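Hypothetical protein AF1548 (Archaeoglobus fulgidus, PDB 1Y88) is of unknown function but may bind DNA and cut it as an endonuclease. Local coordinates at residues Q96-F105 with G117-Y125; C164-L175 with A185-I196. One frame throughout, in Å; residues are numbered along the deposited sequence.

Contact 1 of 2, residues Q96-F105 with G117-Y125; sequences QPWIFTNTKF and GIKLTGWSY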
loop_
_atom_site.group_PDB
_atom_site.type_symbol
_atom_site.label_atom_id
_atom_site.label_comp_id
_atom_site.label_asym_id
_atom_site.label_seq_id
_atom_site.Cartn_x
_atom_site.Cartn_y
_atom_site.Cartn_z
ATOM N N GLN A 96 -3.299 17.536 10.562
ATOM C CA GLN A 96 -3.753 16.931 9.333
ATOM C C GLN A 96 -2.584 16.269 8.678
ATOM O O GLN A 96 -1.448 16.754 8.810
ATOM C CB GLN A 96 -4.233 17.996 8.337
ATOM C CG GLN A 96 -5.685 18.210 8.285
ATOM C CD GLN A 96 -6.041 19.155 7.160
ATOM O OE1 GLN A 96 -6.645 18.751 6.169
ATOM N NE2 GLN A 96 -5.643 20.412 7.297
ATOM N N PRO A 97 -2.843 15.170 7.939
ATOM C CA PRO A 97 -1.824 14.636 7.048
ATOM C C PRO A 97 -1.870 15.365 5.703
ATOM O O PRO A 97 -2.902 15.947 5.344
ATOM C CB PRO A 97 -2.242 13.175 6.864
ATOM C CG PRO A 97 -3.756 13.231 6.918
ATOM C CD PRO A 97 -4.106 14.397 7.873
ATOM N N TRP A 98 -0.770 15.290 4.958
ATOM C CA TRP A 98 -0.614 16.039 3.695
ATOM C C TRP A 98 0.301 15.219 2.793
ATOM O O TRP A 98 1.415 14.842 3.207
ATOM C CB TRP A 98 0.052 17.374 4.009
ATOM C CG TRP A 98 0.103 18.444 2.921
ATOM C CD1 TRP A 98 -0.101 18.323 1.581
ATOM C CD2 TRP A 98 0.438 19.807 3.168
ATOM N NE1 TRP A 98 0.063 19.579 0.953
ATOM C CE2 TRP A 98 0.407 20.494 1.921
ATOM C CE3 TRP A 98 0.777 20.516 4.332
ATOM C CZ2 TRP A 98 0.689 21.883 1.818
ATOM C CZ3 TRP A 98 1.049 21.902 4.234
ATOM C CH2 TRP A 98 0.982 22.558 2.984
ATOM N N ILE A 99 -0.162 14.895 1.595
ATOM C CA ILE A 99 0.656 14.139 0.650
ATOM C C ILE A 99 1.124 15.076 -0.460
ATOM O O ILE A 99 0.311 15.823 -1.042
ATOM C CB ILE A 99 -0.134 12.938 0.017
ATOM C CG1 ILE A 99 -0.665 11.988 1.115
ATOM C CG2 ILE A 99 0.778 12.131 -0.952
ATOM C CD1 ILE A 99 -1.714 10.891 0.578
ATOM N N PHE A 100 2.417 15.013 -0.759
ATOM C CA PHE A 100 2.965 15.655 -1.960
ATOM C C PHE A 100 3.322 14.611 -2.988
ATOM O O PHE A 100 3.956 13.606 -2.669
ATOM C CB PHE A 100 4.237 16.453 -1.626
ATOM C CG PHE A 100 3.975 17.819 -1.021
ATOM C CD1 PHE A 100 4.248 18.987 -1.757
ATOM C CD2 PHE A 100 3.501 17.944 0.281
ATOM C CE1 PHE A 100 4.047 20.253 -1.204
ATOM C CE2 PHE A 100 3.269 19.217 0.843
ATOM C CZ PHE A 100 3.559 20.378 0.091
ATOM N N THR A 101 2.917 14.852 -4.231
ATOM C CA THR A 101 3.360 14.007 -5.310
ATOM C C THR A 101 3.819 14.881 -6.479
ATOM O O THR A 101 3.331 16.001 -6.655
ATOM C CB THR A 101 2.259 13.013 -5.743
ATOM O OG1 THR A 101 2.813 12.062 -6.665
ATOM C CG2 THR A 101 1.092 13.737 -6.393
ATOM N N ASN A 102 4.733 14.355 -7.273
ATOM C CA ASN A 102 5.210 15.070 -8.446
ATOM C C ASN A 102 4.417 14.726 -9.709
ATOM O O ASN A 102 4.741 15.224 -10.768
ATOM C CB ASN A 102 6.718 14.846 -8.688
ATOM C CG ASN A 102 7.061 13.396 -9.036
ATOM O OD1 ASN A 102 6.331 12.457 -8.703
ATOM N ND2 ASN A 102 8.184 13.210 -9.729
ATOM N N THR A 103 3.399 13.863 -9.595
ATOM C CA THR A 103 2.506 13.599 -10.725
ATOM C C THR A 103 1.104 14.142 -10.406
ATOM O O THR A 103 0.925 15.355 -10.200
ATOM C CB THR A 103 2.493 12.084 -11.187
ATOM O OG1 THR A 103 2.040 11.226 -10.127
ATOM C CG2 THR A 103 3.887 11.628 -11.595
ATOM N N LYS A 104 0.122 13.238 -10.340
ATOM C CA LYS A 104 -1.249 13.598 -10.033
ATOM C C LYS A 104 -1.830 12.551 -9.101
ATOM O O LYS A 104 -1.323 11.441 -9.044
ATOM C CB LYS A 104 -2.099 13.596 -11.316
ATOM C CG LYS A 104 -1.670 14.623 -12.385
ATOM C CD LYS A 104 -2.619 14.622 -13.578
ATOM C CE LYS A 104 -2.401 15.888 -14.450
ATOM N NZ LYS A 104 -3.284 15.883 -15.645
ATOM N N PHE A 105 -2.890 12.925 -8.406
ATOM C CA PHE A 105 -3.659 11.982 -7.597
ATOM C C PHE A 105 -4.786 11.446 -8.460
ATOM O O PHE A 105 -5.352 12.188 -9.282
ATOM C CB PHE A 105 -4.224 12.690 -6.388
ATOM C CG PHE A 105 -3.150 13.188 -5.454
ATOM C CD1 PHE A 105 -2.505 12.289 -4.608
ATOM C CD2 PHE A 105 -2.740 14.530 -5.485
ATOM C CE1 PHE A 105 -1.457 12.730 -3.737
ATOM C CE2 PHE A 105 -1.716 14.989 -4.620
ATOM C CZ PHE A 105 -1.085 14.081 -3.742
ATOM N N GLY A 117 -10.020 14.238 5.054
ATOM C CA GLY A 117 -9.246 15.423 5.530
ATOM C C GLY A 117 -7.735 15.318 5.268
ATOM O O GLY A 117 -6.925 15.812 6.079
ATOM N N ILE A 118 -7.334 14.683 4.184
ATOM C CA ILE A 118 -5.894 14.668 3.805
ATOM C C ILE A 118 -5.645 15.823 2.832
ATOM O O ILE A 118 -6.308 15.923 1.799
ATOM C CB ILE A 118 -5.484 13.338 3.117
ATOM C CG1 ILE A 118 -5.859 12.119 3.984
ATOM C CG2 ILE A 118 -3.974 13.300 2.772
ATOM C CD1 ILE A 118 -5.751 10.809 3.149
ATOM N N LYS A 119 -4.708 16.717 3.168
ATOM C CA LYS A 119 -4.319 17.762 2.211
ATOM C C LYS A 119 -3.542 17.114 1.095
ATOM O O LYS A 119 -2.763 16.191 1.338
ATOM C CB LYS A 119 -3.428 18.821 2.904
ATOM C CG LYS A 119 -4.142 19.682 3.891
ATOM C CD LYS A 119 -3.196 20.764 4.493
ATOM C CE LYS A 119 -2.729 21.736 3.416
ATOM N NZ LYS A 119 -3.762 22.734 3.069
ATOM N N LEU A 120 -3.712 17.609 -0.139
ATOM C CA LEU A 120 -2.985 17.017 -1.264
ATOM C C LEU A 120 -2.300 18.108 -2.072
ATOM O O LEU A 120 -2.924 19.122 -2.370
ATOM C CB LEU A 120 -3.957 16.274 -2.195
ATOM C CG LEU A 120 -4.778 15.087 -1.651
ATOM C CD1 LEU A 120 -5.747 14.567 -2.774
ATOM C CD2 LEU A 120 -3.833 13.979 -1.194
ATOM N N THR A 121 -1.045 17.872 -2.438
ATOM C CA THR A 121 -0.380 18.773 -3.395
ATOM C C THR A 121 0.269 17.924 -4.446
ATOM O O THR A 121 1.063 17.058 -4.123
ATOM C CB THR A 121 0.666 19.679 -2.682
ATOM O OG1 THR A 121 -0.010 20.525 -1.765
ATOM C CG2 THR A 121 1.424 20.565 -3.713
ATOM N N GLY A 122 -0.112 18.143 -5.713
ATOM C CA GLY A 122 0.479 17.437 -6.840
ATOM C C GLY A 122 1.332 18.384 -7.665
ATOM O O GLY A 122 1.527 19.546 -7.282
ATOM N N TRP A 123 1.802 17.915 -8.804
ATOM C CA TRP A 123 2.515 18.815 -9.723
ATOM C C TRP A 123 1.657 20.031 -10.086
ATOM O O TRP A 123 2.144 21.171 -10.165
ATOM C CB TRP A 123 2.916 18.075 -10.992
ATOM C CG TRP A 123 3.848 18.913 -11.832
ATOM C CD1 TRP A 123 3.579 19.492 -13.041
ATOM C CD2 TRP A 123 5.195 19.262 -11.500
ATOM N NE1 TRP A 123 4.700 20.188 -13.492
ATOM C CE2 TRP A 123 5.703 20.053 -12.572
ATOM C CE3 TRP A 123 6.031 18.969 -10.416
ATOM C CZ2 TRP A 123 7.005 20.591 -12.562
ATOM C CZ3 TRP A 123 7.344 19.499 -10.409
ATOM C CH2 TRP A 123 7.809 20.288 -11.484
ATOM N N SER A 124 0.369 19.782 -10.321
ATOM C CA SER A 124 -0.532 20.804 -10.834
ATOM C C SER A 124 -1.874 20.855 -10.078
ATOM O O SER A 124 -2.900 21.307 -10.611
ATOM C CB SER A 124 -0.726 20.580 -12.344
ATOM O OG SER A 124 -1.166 19.244 -12.610
ATOM N N TYR A 125 -1.835 20.486 -8.795
ATOM C CA TYR A 125 -3.034 20.359 -7.955
ATOM C C TYR A 125 -2.645 20.738 -6.526
ATOM O O TYR A 125 -1.517 20.433 -6.131
ATOM C CB TYR A 125 -3.541 18.908 -8.010
ATOM C CG TYR A 125 -4.821 18.689 -7.211
ATOM C CD1 TYR A 125 -6.071 19.047 -7.740
ATOM C CD2 TYR A 125 -4.776 18.108 -5.940
ATOM C CE1 TYR A 125 -7.252 18.832 -7.007
ATOM C CE2 TYR A 125 -5.944 17.883 -5.204
ATOM C CZ TYR A 125 -7.183 18.249 -5.746
ATOM O OH TYR A 125 -8.354 18.035 -4.999
#
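Lys119 bends over the indole of Trp98. Its chain turns at chi3 (64°) and chi4 (78°), which brings CE over the centre of the six-membered ring, 3.5 Å from the centroid. NZ stands over the same face, 4.7 Å from that centroid, as a cation-pi contact. CE2 of Phe100 lies against the opposite face, offset toward the rim. The indole edge is also used. Trp98 NE1 donates to Thr121 OG1 at 2.9 Å, with the hydroxyl in the ring plane. This nearly straight bond should restrain the indole from turning. CB of Thr121 also sits over one face of Phe100, 3.9 Å from its centroid. Ile99 and Leu120 lie side by side on the other surface of the sheet. There Phe105 is held between Leu120 CD2 on one face and Thr101 CG2 on the other. Parallel backbone bonds join the strands, among them Thr121 N to Ile99 O at 2.8 Å. Further on, Trp123 N reaches Thr103 O at 3.0 Å. Helix 107-116 links the two parallel strands and packs on Ile118 and Leu120. This is a beta-alpha-beta crossover, consistent with the restriction-endonuclease-like fold of the family.

Contact 2 of 2, residues C164-L175 with A185-I196; sequences CRDVVSAGEEKL and AREVIAEAKKVI. With SO4 (sulfate ion), chain J.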
loop_
_atom_site.group_PDB
_atom_site.type_symbol
_atom_site.label_atom_id
_atom_site.label_comp_id
_atom_site.label_asym_id
_atom_site.label_seq_id
_atom_site.Cartn_x
_atom_site.Cartn_y
_atom_site.Cartn_z
ATOM N N CYS A 164 19.465 25.154 -7.761
ATOM C CA CYS A 164 20.677 25.660 -8.437
ATOM C C CYS A 164 21.212 26.908 -7.761
ATOM O O CYS A 164 22.423 27.057 -7.604
ATOM C CB CYS A 164 20.382 25.927 -9.924
ATOM S SG CYS A 164 20.200 24.390 -10.842
ATOM N N ARG A 165 20.323 27.805 -7.345
ATOM C CA ARG A 165 20.746 28.999 -6.615
ATOM C C ARG A 165 21.554 28.688 -5.361
ATOM O O ARG A 165 22.440 29.457 -4.979
ATOM C CB ARG A 165 19.570 29.903 -6.264
ATOM C CG ARG A 165 18.586 29.304 -5.217
ATOM C CD ARG A 165 17.560 30.321 -4.866
ATOM N NE ARG A 165 16.810 30.719 -6.060
ATOM C CZ ARG A 165 15.836 31.624 -6.100
ATOM N NH1 ARG A 165 15.458 32.279 -5.013
ATOM N NH2 ARG A 165 15.238 31.867 -7.265
ATOM N N ASP A 166 21.251 27.567 -4.716
ATOM C CA ASP A 166 21.970 27.183 -3.495
ATOM C C ASP A 166 23.419 26.798 -3.756
ATOM O O ASP A 166 24.295 27.060 -2.920
ATOM C CB ASP A 166 21.271 26.022 -2.759
ATOM C CG ASP A 166 19.834 26.355 -2.344
ATOM O OD1 ASP A 166 19.491 27.529 -2.066
ATOM O OD2 ASP A 166 19.055 25.379 -2.245
ATOM N N VAL A 167 23.652 26.165 -4.895
ATOM C CA VAL A 167 24.989 25.807 -5.346
ATOM C C VAL A 167 25.802 27.097 -5.554
ATOM O O VAL A 167 26.944 27.182 -5.108
ATOM C CB VAL A 167 24.927 24.962 -6.638
ATOM C CG1 VAL A 167 26.299 24.768 -7.271
ATOM C CG2 VAL A 167 24.222 23.595 -6.373
ATOM N N VAL A 168 25.197 28.075 -6.220
ATOM C CA VAL A 168 25.842 29.364 -6.513
ATOM C C VAL A 168 26.159 30.105 -5.207
ATOM O O VAL A 168 27.272 30.572 -4.997
ATOM C CB VAL A 168 24.979 30.209 -7.504
ATOM C CG1 VAL A 168 25.538 31.615 -7.673
ATOM C CG2 VAL A 168 24.893 29.511 -8.866
ATOM N N SER A 169 25.200 30.168 -4.291
ATOM C CA SER A 169 25.446 30.948 -3.078
ATOM C C SER A 169 26.279 30.180 -2.009
ATOM O O SER A 169 26.806 30.797 -1.063
ATOM C CB SER A 169 24.123 31.489 -2.523
ATOM O OG SER A 169 23.341 30.401 -2.161
ATOM N N ALA A 170 26.399 28.858 -2.164
ATOM C CA ALA A 170 27.266 28.053 -1.303
ATOM C C ALA A 170 28.723 28.414 -1.616
ATOM O O ALA A 170 29.496 28.688 -0.703
ATOM C CB ALA A 170 27.037 26.562 -1.523
ATOM N N GLY A 171 29.055 28.428 -2.909
ATOM C CA GLY A 171 30.363 28.861 -3.380
ATOM C C GLY A 171 31.326 27.700 -3.485
ATOM O O GLY A 171 31.199 26.698 -2.758
ATOM N N GLU A 172 32.299 27.835 -4.387
ATOM C CA GLU A 172 33.185 26.699 -4.677
ATOM C C GLU A 172 33.950 26.290 -3.431
ATOM O O GLU A 172 34.192 25.113 -3.199
ATOM C CB GLU A 172 34.069 26.922 -5.926
ATOM C CG GLU A 172 35.277 27.788 -5.774
ATOM C CD GLU A 172 36.535 27.013 -5.364
ATOM O OE1 GLU A 172 37.215 27.500 -4.455
ATOM O OE2 GLU A 172 36.849 25.938 -5.937
ATOM N N GLU A 173 34.231 27.247 -2.566
ATOM C CA GLU A 173 34.899 26.913 -1.300
ATOM C C GLU A 173 34.122 25.916 -0.429
ATOM O O GLU A 173 34.680 24.939 0.091
ATOM C CB GLU A 173 35.203 28.196 -0.537
ATOM C CG GLU A 173 36.393 28.086 0.375
ATOM C CD GLU A 173 36.847 29.455 0.810
ATOM O OE1 GLU A 173 37.193 30.291 -0.071
ATOM O OE2 GLU A 173 36.838 29.692 2.022
ATOM N N LYS A 174 32.823 26.163 -0.257
ATOM C CA LYS A 174 31.940 25.297 0.535
ATOM C C LYS A 174 31.678 23.909 -0.095
ATOM O O LYS A 174 31.511 22.892 0.613
ATOM C CB LYS A 174 30.607 26.029 0.725
ATOM C CG LYS A 174 29.591 25.288 1.523
ATOM C CD LYS A 174 29.899 25.419 3.004
ATOM C CE LYS A 174 28.931 24.589 3.808
ATOM N NZ LYS A 174 29.056 23.171 3.392
ATOM N N LEU A 175 31.606 23.878 -1.418
ATOM C CA LEU A 175 31.407 22.632 -2.149
ATOM C C LEU A 175 32.601 21.693 -1.950
ATOM O O LEU A 175 32.455 20.475 -1.981
ATOM C CB LEU A 175 31.196 22.908 -3.638
ATOM C CG LEU A 175 29.988 23.797 -3.986
ATOM C CD1 LEU A 175 29.912 24.001 -5.472
ATOM C CD2 LEU A 175 28.678 23.222 -3.472
ATOM N N ALA A 185 33.684 21.050 -8.253
ATOM C CA ALA A 185 33.015 22.232 -7.691
ATOM C C ALA A 185 32.873 23.356 -8.729
ATOM O O ALA A 185 31.783 23.933 -8.872
ATOM C CB ALA A 185 33.729 22.723 -6.428
ATOM N N ARG A 186 33.949 23.664 -9.458
ATOM C CA ARG A 186 33.862 24.655 -10.537
ATOM C C ARG A 186 32.844 24.253 -11.611
ATOM O O ARG A 186 32.093 25.100 -12.109
ATOM C CB ARG A 186 35.217 24.892 -11.220
ATOM C CG ARG A 186 36.305 25.520 -10.371
ATOM C CD ARG A 186 37.533 25.892 -11.277
ATOM N NE ARG A 186 38.164 24.729 -11.918
ATOM C CZ ARG A 186 39.211 24.064 -11.419
ATOM N NH1 ARG A 186 39.748 24.428 -10.259
ATOM N NH2 ARG A 186 39.720 23.022 -12.079
ATOM N N GLU A 187 32.830 22.974 -11.975
ATOM C CA GLU A 187 31.927 22.496 -13.034
ATOM C C GLU A 187 30.473 22.630 -12.590
ATOM O O GLU A 187 29.640 23.113 -13.343
ATOM C CB GLU A 187 32.231 21.046 -13.418
ATOM C CG GLU A 187 33.470 20.901 -14.314
ATOM C CD GLU A 187 33.994 19.456 -14.408
ATOM O OE1 GLU A 187 33.474 18.559 -13.700
ATOM O OE2 GLU A 187 34.930 19.230 -15.211
ATOM N N VAL A 188 30.189 22.241 -11.350
ATOM C CA VAL A 188 28.814 22.272 -10.841
ATOM C C VAL A 188 28.291 23.702 -10.707
ATOM O O VAL A 188 27.142 23.984 -11.069
ATOM C CB VAL A 188 28.672 21.480 -9.521
ATOM C CG1 VAL A 188 27.301 21.700 -8.898
ATOM C CG2 VAL A 188 28.880 19.983 -9.803
ATOM N N ILE A 189 29.136 24.598 -10.205
ATOM C CA ILE A 189 28.785 26.025 -10.167
ATOM C C ILE A 189 28.516 26.580 -11.568
ATOM O O ILE A 189 27.519 27.254 -11.780
ATOM C CB ILE A 189 29.858 26.853 -9.434
ATOM C CG1 ILE A 189 29.756 26.578 -7.935
ATOM C CG2 ILE A 189 29.700 28.352 -9.695
ATOM C CD1 ILE A 189 30.990 27.008 -7.213
ATOM N N ALA A 190 29.387 26.279 -12.527
ATOM C CA ALA A 190 29.147 26.729 -13.893
ATOM C C ALA A 190 27.846 26.156 -14.476
ATOM O O ALA A 190 27.114 26.864 -15.169
ATOM C CB ALA A 190 30.340 26.414 -14.795
ATOM N N GLU A 191 27.540 24.896 -14.175
ATOM C CA GLU A 191 26.313 24.283 -14.693
ATOM C C GLU A 191 25.096 24.986 -14.079
ATOM O O GLU A 191 24.110 25.274 -14.771
ATOM C CB GLU A 191 26.247 22.801 -14.340
ATOM C CG GLU A 191 27.128 21.882 -15.160
ATOM C CD GLU A 191 26.804 20.410 -14.909
ATOM O OE1 GLU A 191 27.450 19.534 -15.543
ATOM O OE2 GLU A 191 25.902 20.125 -14.082
ATOM N N ALA A 192 25.191 25.292 -12.786
ATOM C CA ALA A 192 24.055 25.918 -12.082
ATOM C C ALA A 192 23.834 27.321 -12.629
ATOM O O ALA A 192 22.693 27.733 -12.883
ATOM C CB ALA A 192 24.302 25.932 -10.561
ATOM N N LYS A 193 24.929 28.060 -12.838
ATOM C CA LYS A 193 24.823 29.413 -13.424
ATOM C C LYS A 193 24.174 29.365 -14.799
ATOM O O LYS A 193 23.339 30.206 -15.122
ATOM C CB LYS A 193 26.203 30.057 -13.557
ATOM C CG LYS A 193 26.716 30.599 -12.275
ATOM C CD LYS A 193 28.085 31.194 -12.549
ATOM C CE LYS A 193 28.758 31.599 -11.275
ATOM N NZ LYS A 193 30.242 31.827 -11.557
ATOM N N LYS A 194 24.543 28.371 -15.597
ATOM C CA LYS A 194 23.994 28.217 -16.939
ATOM C C LYS A 194 22.485 27.918 -16.958
ATOM O O LYS A 194 21.741 28.457 -17.795
ATOM C CB LYS A 194 24.770 27.134 -17.697
ATOM C CG LYS A 194 24.323 26.984 -19.127
ATOM C CD LYS A 194 25.356 26.263 -19.955
ATOM C CE LYS A 194 24.948 26.240 -21.419
ATOM N NZ LYS A 194 25.948 25.422 -22.188
ATOM N N VAL A 195 22.040 27.066 -16.038
ATOM C CA VAL A 195 20.599 26.792 -15.875
ATOM C C VAL A 195 19.862 28.090 -15.512
ATOM O O VAL A 195 18.862 28.466 -16.132
ATOM C CB VAL A 195 20.342 25.673 -14.814
ATOM C CG1 VAL A 195 18.835 25.558 -14.483
ATOM C CG2 VAL A 195 20.857 24.346 -15.325
ATOM N N ILE A 196 20.382 28.805 -14.534
ATOM C CA ILE A 196 19.718 30.007 -14.040
ATOM C C ILE A 196 19.666 31.112 -15.099
ATOM O O ILE A 196 18.679 31.862 -15.177
ATOM C CB ILE A 196 20.368 30.479 -12.731
ATOM C CG1 ILE A 196 20.081 29.433 -11.641
ATOM C CG2 ILE A 196 19.904 31.881 -12.348
ATOM C CD1 ILE A 196 21.003 29.541 -10.384
HETATM S S SO4 J . 13.170 35.573 -4.482
HETATM O O1 SO4 J . 11.719 35.630 -4.335
HETATM O O2 SO4 J . 13.521 34.774 -5.668
HETATM O O3 SO4 J . 13.734 34.935 -3.298
HETATM O O4 SO4 J . 13.707 36.921 -4.660
HETATM O O HOH W 1 39.066 26.216 -8.429
#
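Ile189 of helix 182-197 reaches to Gly171 and Glu172, at the break between helices 164-170 and 172-177. From CB the chain leaves with CG1 anti to the carbonyl carbon (chi1 -73°). CG1 lies 3.6 Å from Leu175 CD1 and also touches Val167 CG1. The nearly extended second torsion (163°) then carries CD1 to the start of helix 172-177. There CD1 is 3.2 Å from Glu172 N, which is tight, and 3.3 Å from Glu172 CB. Leu175 CD1 packs against this methyl too. With an alanine here CG1 and CD1 are gone, which would probably open a gap under Glu172 and leave Leu175 CD1 without the two carbons it packs on. Deeper in, Val167 CG1 meets Val188 CG1 at 3.6 Å, the two valines crossing at about a right angle. Small residues allow close approach: Ala192 CB faces the carbonyl O and CB of Cys164, and Ala185 CB packs on Leu175 CB. At the far end, Ile196 CD1 lies 3.7 Å from Cys164 CB. The axes of 164-170 and 185-196 run 8.6 Å apart at their closest. Helices 172-177 and 182-197, joined by a short turn, recall a helix-hairpin-helix unit. The charged side-chain ends lie at the border. A water accepts from Arg186 NH1 and gives a weak bond to Glu172 OE2. Arg165 NH1 donates to O2 of a sulfate, probably from the crystallisation liquor, at 3.2 Å. No direct hydrogen bond joins the two segments, which implies that their union rests on apolar packing and shape.

Contacts 1 and 2 lie on opposite sides of the chain's centre. Their own centres are 31 Å apart, and their nearest atoms about 13 Å. They follow one another along the chain and share no helix or strand. Contact 1 lies in the part of the chain related to restriction endonucleases, contact 2 in the AF1548-like C-terminal part. Both are partly buried, but contact 1 has only one exposed residue among those that touch, against four in contact 2. Contact 1 joins neighbouring strands, so backbone hydrogen bonds set its register and aromatic rings pack on both sheet surfaces. Contact 2 joins helices whose backbone bonds are internal, leaving aliphatic side chains to make the fit.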